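Local coordinates for galactose-1-phosphate uridylyltransferase (Bacillus cereus, PDB 4QVU), which is of unknown function but binds zinc, has a HIT-like fold and may act as a UDP-glucose:hexose-1-phosphate uridylyltransferase, at residues Y134-Q140 against F208-N212; Q149-I154 against E181-Y185; H153-I158 against F169-E174. The contacts are given in a common frame with arbitrary orientation. Numbering follows the deposited sequence.

How the contacts relate
The contacts share one antiparallel sheet of the HIT-like fold and the C-terminal family region. Contacts 2 and 3 share H153 and I154 and have centres about 6 Å apart: contact 3 pairs strands 154-159 and 169-173, and contact 2 sets the connection from strand 145-150 into 154-159 against helix 179-195, where zinc binds. Along the chain both are nested in the loop closed by contact 1, which joins the segment after strand 123-129 to strand 203-211. Its centre is about 19 Å from contact 2's and 14 Å from contact 3's; nearest atoms of contacts 1 and 2 are about 4 Å apart, but the nearer sodium lies about 25 Å from the zinc, so the metal sites are distinct.

Contact 1: residues Y134-Q140 against F208-N212; sequences YLDNVEQ and FYYLN. With NA (sodium ion), chain D; NA (sodium ion), chain B.
A sodium-binding turn at a subunit interface rests here on the end of strand 203-211 in the HIT-like sheet. Segment 134-140 has helical phi/psi at 134-136 and forms a type I beta turn from L135 to V138, closed by V138 N to L135 O at 3.1 Å. Three carbonyls of the turn bind sodium: L135 O (2.4 Å) and V138 O (2.2 Å) hold the sodium of chain D, and D136 O binds that of chain B at 2.2 Å. The second subunit supplies its D136 O to the first ion and its L135 O and V138 O to the other, a reciprocal bridge between chains. Segment 208-212 is extended up to L211, whose CA lies 7.7 Å from that of L135. The apolar side of the turn points to this strand. L135 (m,t) brings CD2 to 3.8 Å from L211 CD1 and CD1 to 3.5 Å from Y210 O, while V138 CG2 lies 4.5 Å from Y209 CE2. Y209 OH is hydrogen-bonded to G231 O of a third subunit. At the far end, Q140 NE2 makes a weak 3.4 Å hydrogen bond to N212 OD1. Y134, with chi1 p, lays CE1 4.0 Å from Y209 CD2 and accepts, in the plane of its ring, a 2.8 Å hydrogen bond from Y210 N to its OH.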
loop_
_atom_site.group_PDB
_atom_site.type_symbol
_atom_site.label_atom_id
_atom_site.label_comp_id
_atom_site.label_asym_id
_atom_site.label_seq_id
_atom_site.Cartn_x
_atom_site.Cartn_y
_atom_site.Cartn_z
ATOM N N TYR A 134 -6.374 21.029 -3.239
ATOM C CA TYR A 134 -5.396 20.043 -3.707
ATOM C C TYR A 134 -4.734 19.244 -2.567
ATOM O O TYR A 134 -4.149 18.201 -2.846
ATOM C CB TYR A 134 -4.299 20.690 -4.563
ATOM C CG TYR A 134 -3.340 21.597 -3.828
ATOM C CD1 TYR A 134 -2.190 21.090 -3.230
ATOM C CD2 TYR A 134 -3.525 22.977 -3.815
ATOM C CE1 TYR A 134 -1.289 21.925 -2.572
ATOM C CE2 TYR A 134 -2.623 23.823 -3.168
ATOM C CZ TYR A 134 -1.504 23.291 -2.551
ATOM O OH TYR A 134 -0.605 24.109 -1.917
ATOM N N LEU A 135 -4.821 19.711 -1.316
ATOM C CA LEU A 135 -4.228 19.017 -0.175
ATOM C C LEU A 135 -5.122 17.888 0.342
ATOM O O LEU A 135 -4.620 16.979 1.017
ATOM C CB LEU A 135 -3.945 19.999 0.967
ATOM C CG LEU A 135 -2.787 20.981 0.785
ATOM C CD1 LEU A 135 -2.761 21.976 1.915
ATOM C CD2 LEU A 135 -1.444 20.253 0.686
ATOM N N ASP A 136 -6.433 17.936 0.018
ATOM C CA ASP A 136 -7.433 16.977 0.489
ATOM C C ASP A 136 -6.960 15.517 0.505
ATOM O O ASP A 136 -7.027 14.901 1.565
ATOM C CB ASP A 136 -8.718 17.047 -0.346
ATOM C CG ASP A 136 -9.622 18.197 0.019
ATOM O OD1 ASP A 136 -9.267 18.963 0.939
ATOM O OD2 ASP A 136 -10.700 18.325 -0.605
ATOM N N ASN A 137 -6.484 14.976 -0.633
ATOM C CA ASN A 137 -6.116 13.562 -0.765
ATOM C C ASN A 137 -4.613 13.302 -0.689
ATOM O O ASN A 137 -4.167 12.242 -1.117
ATOM C CB ASN A 137 -6.646 13.014 -2.090
ATOM C CG ASN A 137 -8.130 13.166 -2.266
ATOM O OD1 ASN A 137 -8.917 13.084 -1.317
ATOM N ND2 ASN A 137 -8.545 13.396 -3.492
ATOM N N VAL A 138 -3.839 14.217 -0.132
ATOM C CA VAL A 138 -2.410 13.976 0.117
ATOM C C VAL A 138 -2.215 14.077 1.637
ATOM O O VAL A 138 -2.909 14.862 2.302
ATOM C CB VAL A 138 -1.403 14.858 -0.689
ATOM C CG1 VAL A 138 -1.500 14.573 -2.185
ATOM C CG2 VAL A 138 -1.567 16.350 -0.405
ATOM N N GLU A 139 -1.354 13.225 2.203
ATOM C CA GLU A 139 -1.129 13.264 3.650
ATOM C C GLU A 139 0.306 13.702 3.948
ATOM O O GLU A 139 1.158 13.678 3.062
ATOM C CB GLU A 139 -1.448 11.920 4.320
ATOM C CG GLU A 139 -0.706 10.719 3.776
ATOM C CD GLU A 139 -0.715 9.542 4.730
ATOM O OE1 GLU A 139 -0.199 9.690 5.863
ATOM O OE2 GLU A 139 -1.195 8.458 4.328
ATOM N N GLN A 140 0.551 14.114 5.194
ATOM C CA GLN A 140 1.831 14.574 5.738
ATOM C C GLN A 140 2.957 13.558 5.470
ATOM O O GLN A 140 4.042 13.960 5.033
ATOM C CB GLN A 140 1.690 14.823 7.253
ATOM C CG GLN A 140 0.672 15.925 7.587
ATOM C CD GLN A 140 0.352 16.076 9.063
ATOM O OE1 GLN A 140 0.267 15.097 9.826
ATOM N NE2 GLN A 140 0.069 17.312 9.475
ATOM N N PHE A 208 4.133 21.331 -6.559
ATOM C CA PHE A 208 4.356 22.234 -5.447
ATOM C C PHE A 208 3.181 22.178 -4.506
ATOM O O PHE A 208 2.040 21.987 -4.933
ATOM C CB PHE A 208 4.607 23.661 -5.934
ATOM C CG PHE A 208 5.954 23.858 -6.589
ATOM C CD1 PHE A 208 6.146 23.546 -7.936
ATOM C CD2 PHE A 208 7.020 24.396 -5.874
ATOM C CE1 PHE A 208 7.389 23.747 -8.546
ATOM C CE2 PHE A 208 8.265 24.600 -6.489
ATOM C CZ PHE A 208 8.438 24.281 -7.823
ATOM N N TYR A 209 3.481 22.306 -3.205
ATOM C CA TYR A 209 2.506 22.275 -2.112
ATOM C C TYR A 209 2.839 23.327 -1.060
ATOM O O TYR A 209 4.019 23.575 -0.779
ATOM C CB TYR A 209 2.463 20.878 -1.431
ATOM C CG TYR A 209 2.490 19.685 -2.370
ATOM C CD1 TYR A 209 3.684 19.240 -2.933
ATOM C CD2 TYR A 209 1.336 18.941 -2.618
ATOM C CE1 TYR A 209 3.717 18.150 -3.796
ATOM C CE2 TYR A 209 1.366 17.816 -3.445
ATOM C CZ TYR A 209 2.555 17.440 -4.049
ATOM O OH TYR A 209 2.612 16.341 -4.866
ATOM N N TYR A 210 1.794 23.946 -0.492
ATOM C CA TYR A 210 1.905 24.860 0.635
ATOM C C TYR A 210 1.160 24.162 1.759
ATOM O O TYR A 210 -0.073 24.164 1.787
ATOM C CB TYR A 210 1.415 26.296 0.331
ATOM C CG TYR A 210 1.609 27.227 1.511
ATOM C CD1 TYR A 210 2.842 27.832 1.751
ATOM C CD2 TYR A 210 0.583 27.448 2.428
ATOM C CE1 TYR A 210 3.040 28.653 2.861
ATOM C CE2 TYR A 210 0.774 28.257 3.546
ATOM C CZ TYR A 210 2.004 28.859 3.756
ATOM O OH TYR A 210 2.200 29.654 4.855
ATOM N N LEU A 211 1.921 23.433 2.597
ATOM C CA LEU A 211 1.418 22.583 3.676
ATOM C C LEU A 211 2.144 22.874 4.978
ATOM O O LEU A 211 3.365 23.005 4.962
ATOM C CB LEU A 211 1.627 21.104 3.261
ATOM C CG LEU A 211 1.159 20.000 4.234
ATOM C CD1 LEU A 211 -0.369 19.954 4.356
ATOM C CD2 LEU A 211 1.647 18.644 3.784
ATOM N N ASN A 212 1.401 22.966 6.106
ATOM C CA ASN A 212 1.920 23.214 7.467
ATOM C C ASN A 212 2.954 24.378 7.477
ATOM O O ASN A 212 4.009 24.279 8.114
ATOM C CB ASN A 212 2.550 21.931 8.060
ATOM C CG ASN A 212 1.644 20.717 8.135
ATOM O OD1 ASN A 212 2.077 19.581 7.908
ATOM N ND2 ASN A 212 0.378 20.911 8.469
HETATM NA NA NA D . -4.143 16.468 3.258
HETATM NA NA NA B . -8.491 14.708 3.247
HETATM O O HOH W 1 -2.046 17.058 4.621
HETATM O O HOH W 2 -10.605 14.159 1.892
#

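Contact 2: residues Q149-I154 against E181-Y185; sequences QKNEHI and ELANY. With ZN (zinc ion), chain C.
Segment 149-154 leaves strand 145-150 and turns back into strand 154-159. Q149 and K150 are extended, E152 and H153 have helical phi/psi, and N151 N donates to I154 O at 2.9 Å across the loop. An Asx motif braces the turn: N151, chi1 p, accepts from I154 N at 2.8 Å through OD1, with a weak 2.9 Å hydrogen bond from H153 N to the same OD1. Facing it, 181-185 is regular helix near the start of 179-195, with Y185 N bonded to E181 O at 3.1 Å. The CA atoms of I154 and E181 come within 7.2 Å. I154 (t,t) is the central side chain, wedged between E181 and Y185: CD1 lies 3.6 Å from E181 O and 3.7 Å from L182 N, and sits over one face of the Y185 ring, 3.9 Å from its centroid and 20° off the normal, a CH-pi contact. I154 CG2 reaches Y185 CZ at 3.6 Å. Q149 CB meets the edge of that ring, 3.7 Å from Y185 OH. H153 (chi1 m) and E181 (m,t) converge on the zinc ion, with H153 ND1 at 2.3 Å and E181 OE2 at 2.0 Å; C178, just before the helix, adds its SG. H153 CB lies 3.4 Å from E181 OE2. In this His-Cys-Glu site the zinc therefore ties the turn to the first turn of the helix through H153 and E181, and I154 adds an apolar contact with Y185.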
loop_
_atom_site.group_PDB
_atom_site.type_symbol
_atom_site.label_atom_id
_atom_site.label_comp_id
_atom_site.label_asym_id
_atom_site.label_seq_id
_atom_site.Cartn_x
_atom_site.Cartn_y
_atom_site.Cartn_z
ATOM N N GLN A 149 19.874 15.105 1.871
ATOM C CA GLN A 149 20.482 16.358 2.330
ATOM C C GLN A 149 19.540 17.035 3.307
ATOM O O GLN A 149 18.328 17.005 3.079
ATOM C CB GLN A 149 20.788 17.292 1.143
ATOM C CG GLN A 149 21.893 16.818 0.212
ATOM C CD GLN A 149 23.266 17.140 0.734
ATOM O OE1 GLN A 149 23.723 18.290 0.676
ATOM N NE2 GLN A 149 23.981 16.119 1.186
ATOM N N LYS A 150 20.072 17.649 4.384
ATOM C CA LYS A 150 19.263 18.363 5.373
ATOM C C LYS A 150 20.111 19.336 6.180
ATOM O O LYS A 150 21.229 19.009 6.568
ATOM C CB LYS A 150 18.546 17.385 6.326
ATOM C CG LYS A 150 17.538 18.055 7.253
ATOM C CD LYS A 150 16.675 17.070 8.013
ATOM C CE LYS A 150 15.755 17.759 9.002
ATOM N NZ LYS A 150 14.784 18.692 8.357
ATOM N N ASN A 151 19.555 20.534 6.427
ATOM C CA ASN A 151 20.102 21.597 7.269
ATOM C C ASN A 151 18.919 22.391 7.853
ATOM O O ASN A 151 17.766 21.992 7.663
ATOM C CB ASN A 151 21.109 22.492 6.518
ATOM C CG ASN A 151 20.621 23.181 5.265
ATOM O OD1 ASN A 151 19.517 23.719 5.190
ATOM N ND2 ASN A 151 21.489 23.273 4.279
ATOM N N GLU A 152 19.198 23.493 8.566
ATOM C CA GLU A 152 18.177 24.364 9.168
ATOM C C GLU A 152 17.265 25.025 8.106
ATOM O O GLU A 152 16.093 25.267 8.395
ATOM C CB GLU A 152 18.831 25.468 10.023
ATOM C CG GLU A 152 19.347 25.008 11.375
ATOM C CD GLU A 152 19.860 26.117 12.279
ATOM O OE1 GLU A 152 20.139 27.229 11.772
ATOM O OE2 GLU A 152 20.011 25.863 13.496
ATOM N N HIS A 153 17.806 25.318 6.900
ATOM C CA HIS A 153 17.100 25.995 5.806
ATOM C C HIS A 153 16.266 25.060 4.916
ATOM O O HIS A 153 15.131 25.413 4.570
ATOM C CB HIS A 153 18.102 26.712 4.888
ATOM C CG HIS A 153 18.972 27.720 5.561
ATOM N ND1 HIS A 153 18.560 29.030 5.725
ATOM C CD2 HIS A 153 20.234 27.596 6.026
ATOM C CE1 HIS A 153 19.566 29.649 6.316
ATOM N NE2 HIS A 153 20.596 28.828 6.516
ATOM N N ILE A 154 16.852 23.918 4.483
ATOM C CA ILE A 154 16.222 23.010 3.522
ATOM C C ILE A 154 16.442 21.520 3.886
ATOM O O ILE A 154 17.367 21.164 4.624
ATOM C CB ILE A 154 16.794 23.324 2.099
ATOM C CG1 ILE A 154 15.925 22.741 0.957
ATOM C CG2 ILE A 154 18.295 22.981 1.973
ATOM C CD1 ILE A 154 16.138 23.344 -0.379
ATOM N N GLU A 181 17.565 28.349 -2.507
ATOM C CA GLU A 181 18.106 27.049 -2.120
ATOM C C GLU A 181 17.234 25.957 -2.704
ATOM O O GLU A 181 17.765 24.959 -3.178
ATOM C CB GLU A 181 18.220 26.915 -0.596
ATOM C CG GLU A 181 19.213 27.881 0.022
ATOM C CD GLU A 181 19.319 27.788 1.528
ATOM O OE1 GLU A 181 19.965 26.838 2.026
ATOM O OE2 GLU A 181 18.785 28.692 2.211
ATOM N N LEU A 182 15.892 26.173 -2.712
ATOM C CA LEU A 182 14.877 25.275 -3.281
ATOM C C LEU A 182 15.139 25.102 -4.778
ATOM O O LEU A 182 15.288 23.970 -5.237
ATOM C CB LEU A 182 13.459 25.839 -3.012
ATOM C CG LEU A 182 12.233 25.059 -3.523
ATOM C CD1 LEU A 182 12.054 23.761 -2.778
ATOM C CD2 LEU A 182 10.964 25.881 -3.343
ATOM N N ALA A 183 15.294 26.235 -5.505
ATOM C CA ALA A 183 15.578 26.322 -6.942
ATOM C C ALA A 183 16.833 25.522 -7.322
ATOM O O ALA A 183 16.829 24.835 -8.347
ATOM C CB ALA A 183 15.752 27.784 -7.340
ATOM N N ASN A 184 17.888 25.584 -6.482
ATOM C CA ASN A 184 19.134 24.851 -6.708
ATOM C C ASN A 184 18.925 23.345 -6.513
ATOM O O ASN A 184 19.426 22.563 -7.319
ATOM C CB ASN A 184 20.255 25.349 -5.791
ATOM C CG ASN A 184 21.591 24.685 -6.066
ATOM O OD1 ASN A 184 22.126 24.731 -7.186
ATOM N ND2 ASN A 184 22.158 24.047 -5.047
ATOM N N TYR A 185 18.181 22.947 -5.455
ATOM C CA TYR A 185 17.875 21.549 -5.130
ATOM C C TYR A 185 16.982 20.930 -6.205
ATOM O O TYR A 185 17.193 19.768 -6.554
ATOM C CB TYR A 185 17.221 21.438 -3.745
ATOM C CG TYR A 185 18.216 21.311 -2.609
ATOM C CD1 TYR A 185 19.138 22.319 -2.343
ATOM C CD2 TYR A 185 18.197 20.206 -1.762
ATOM C CE1 TYR A 185 20.053 22.209 -1.300
ATOM C CE2 TYR A 185 19.103 20.087 -0.706
ATOM C CZ TYR A 185 20.034 21.088 -0.486
ATOM O OH TYR A 185 20.927 20.990 0.555
HETATM ZN ZN ZN C . 17.704 29.573 3.669
#

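Contact 3: residues H153-I158 against F169-E174; sequences HIELNI and FNIIIE. With ZN (zinc ion), chain C.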
loop_
_atom_site.group_PDB
_atom_site.type_symbol
_atom_site.label_atom_id
_atom_site.label_comp_id
_atom_site.label_asym_id
_atom_site.label_seq_id
_atom_site.Cartn_x
_atom_site.Cartn_y
_atom_site.Cartn_z
ATOM N N HIS A 153 17.806 25.318 6.900
ATOM C CA HIS A 153 17.100 25.995 5.806
ATOM C C HIS A 153 16.266 25.060 4.916
ATOM O O HIS A 153 15.131 25.413 4.570
ATOM C CB HIS A 153 18.102 26.712 4.888
ATOM C CG HIS A 153 18.972 27.720 5.561
ATOM N ND1 HIS A 153 18.560 29.030 5.725
ATOM C CD2 HIS A 153 20.234 27.596 6.026
ATOM C CE1 HIS A 153 19.566 29.649 6.316
ATOM N NE2 HIS A 153 20.596 28.828 6.516
ATOM N N ILE A 154 16.852 23.918 4.483
ATOM C CA ILE A 154 16.222 23.010 3.522
ATOM C C ILE A 154 16.442 21.520 3.886
ATOM O O ILE A 154 17.367 21.164 4.624
ATOM C CB ILE A 154 16.794 23.324 2.099
ATOM C CG1 ILE A 154 15.925 22.741 0.957
ATOM C CG2 ILE A 154 18.295 22.981 1.973
ATOM C CD1 ILE A 154 16.138 23.344 -0.379
ATOM N N GLU A 155 15.555 20.667 3.337
ATOM C CA GLU A 155 15.540 19.214 3.474
ATOM C C GLU A 155 15.182 18.569 2.145
ATOM O O GLU A 155 14.182 18.940 1.526
ATOM C CB GLU A 155 14.544 18.755 4.570
ATOM C CG GLU A 155 14.474 17.239 4.706
ATOM C CD GLU A 155 13.398 16.659 5.602
ATOM O OE1 GLU A 155 13.227 17.152 6.741
ATOM O OE2 GLU A 155 12.791 15.643 5.196
ATOM N N LEU A 156 15.989 17.579 1.741
ATOM C CA LEU A 156 15.787 16.746 0.570
ATOM C C LEU A 156 15.690 15.305 1.029
ATOM O O LEU A 156 16.611 14.796 1.670
ATOM C CB LEU A 156 16.899 16.941 -0.486
ATOM C CG LEU A 156 16.970 15.912 -1.649
ATOM C CD1 LEU A 156 15.711 15.898 -2.511
ATOM C CD2 LEU A 156 18.140 16.188 -2.521
ATOM N N ASN A 157 14.577 14.649 0.714
ATOM C CA ASN A 157 14.387 13.256 1.089
ATOM C C ASN A 157 13.758 12.478 -0.070
ATOM O O ASN A 157 13.335 13.075 -1.059
ATOM C CB ASN A 157 13.524 13.134 2.370
ATOM C CG ASN A 157 12.055 13.491 2.228
ATOM O OD1 ASN A 157 11.314 12.896 1.440
ATOM N ND2 ASN A 157 11.576 14.403 3.064
ATOM N N ILE A 158 13.699 11.138 0.080
ATOM C CA ILE A 158 13.040 10.192 -0.824
ATOM C C ILE A 158 11.868 9.600 -0.052
ATOM O O ILE A 158 12.071 9.110 1.063
ATOM C CB ILE A 158 14.004 9.096 -1.377
ATOM C CG1 ILE A 158 15.358 9.692 -1.827
ATOM C CG2 ILE A 158 13.321 8.288 -2.507
ATOM C CD1 ILE A 158 16.443 8.707 -2.054
ATOM N N PHE A 169 10.940 12.519 -4.838
ATOM C CA PHE A 169 11.925 13.339 -4.138
ATOM C C PHE A 169 11.231 14.574 -3.585
ATOM O O PHE A 169 10.639 15.340 -4.342
ATOM C CB PHE A 169 13.097 13.724 -5.058
ATOM C CG PHE A 169 13.796 12.570 -5.744
ATOM C CD1 PHE A 169 14.695 11.768 -5.050
ATOM C CD2 PHE A 169 13.588 12.312 -7.092
ATOM C CE1 PHE A 169 15.346 10.709 -5.686
ATOM C CE2 PHE A 169 14.256 11.263 -7.731
ATOM C CZ PHE A 169 15.141 10.479 -7.027
ATOM N N ASN A 170 11.271 14.745 -2.259
ATOM C CA ASN A 170 10.624 15.859 -1.570
ATOM C C ASN A 170 11.664 16.858 -1.127
ATOM O O ASN A 170 12.614 16.506 -0.426
ATOM C CB ASN A 170 9.804 15.355 -0.384
ATOM C CG ASN A 170 8.819 14.275 -0.768
ATOM O OD1 ASN A 170 7.863 14.499 -1.518
ATOM N ND2 ASN A 170 9.070 13.066 -0.311
ATOM N N ILE A 171 11.500 18.101 -1.583
ATOM C CA ILE A 171 12.366 19.222 -1.247
ATOM C C ILE A 171 11.517 20.180 -0.418
ATOM O O ILE A 171 10.536 20.725 -0.931
ATOM C CB ILE A 171 12.987 19.872 -2.505
ATOM C CG1 ILE A 171 13.522 18.818 -3.495
ATOM C CG2 ILE A 171 14.059 20.855 -2.095
ATOM C CD1 ILE A 171 13.955 19.352 -4.812
ATOM N N ILE A 172 11.845 20.329 0.879
ATOM C CA ILE A 172 11.063 21.153 1.815
ATOM C C ILE A 172 11.895 22.328 2.345
ATOM O O ILE A 172 13.037 22.134 2.760
ATOM C CB ILE A 172 10.520 20.286 3.021
ATOM C CG1 ILE A 172 9.878 18.939 2.584
ATOM C CG2 ILE A 172 9.579 21.071 3.939
ATOM C CD1 ILE A 172 10.769 17.738 2.674
ATOM N N ILE A 173 11.295 23.535 2.357
ATOM C CA ILE A 173 11.829 24.767 2.970
ATOM C C ILE A 173 10.784 25.228 3.992
ATOM O O ILE A 173 9.591 25.003 3.791
ATOM C CB ILE A 173 12.263 25.910 1.998
ATOM C CG1 ILE A 173 11.103 26.395 1.087
ATOM C CG2 ILE A 173 13.508 25.506 1.205
ATOM C CD1 ILE A 173 11.357 27.685 0.316
ATOM N N GLU A 174 11.232 25.829 5.099
ATOM C CA GLU A 174 10.338 26.266 6.172
ATOM C C GLU A 174 10.109 27.784 6.110
ATOM O O GLU A 174 9.122 28.270 6.668
ATOM C CB GLU A 174 10.922 25.851 7.531
ATOM C CG GLU A 174 9.875 25.607 8.604
ATOM C CD GLU A 174 10.392 24.807 9.784
ATOM O OE1 GLU A 174 10.574 23.576 9.630
ATOM O OE2 GLU A 174 10.596 25.405 10.866
HETATM ZN ZN ZN C . 17.704 29.573 3.669
#
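H153 stands ahead of the strand, and its CA-to-CB bond points away from 169-174: its ND1 binds zinc at 2.3 Å, with C178 and E181 as the other protein ligands, while H153 O lies 3.7 Å from I173 CA. I154 turns to the apolar face, where CD1 packs at 3.7 Å on I171 CG2 and CG1 at 3.7 Å on I173 CG2; its CA gives a CA-H...O contact of 3.4 Å to I172 O. E155 forms an antiparallel hydrogen-bonded pair with I172, E155 N to I172 O at 3.0 Å and I172 N to E155 O at 2.8 Å. On the face of E155, N157, N170 and I172, E155 OE2 accepts from N157 ND2 at 2.7 Å, while OE1 is in a salt bridge with K150. These strands are a beta hairpin, antiparallel at 165° with axes 4.7 Å apart, inside the sheet of the HIT-like fold; 145-150 flanks the first strand, 214-222 the second. L156 is a non-hydrogen-bonded partner of I171, and its CD1 lies 3.8 Å from I171 CG1 and 4.2 Å from F169 CB, on the face covered by helices 179-195 and 241-249. N157 pairs with N170 through N157 N to N170 O and N170 N to N157 O, both 2.9 Å, and their side chains add N170 ND2 to N157 OD1 at 2.9 Å. N170 OD1 is hydrogen-bonded to K218 NZ. I158 returns to the helix-covered face opposite F169, its CG1 3.9 Å from F169 CD1.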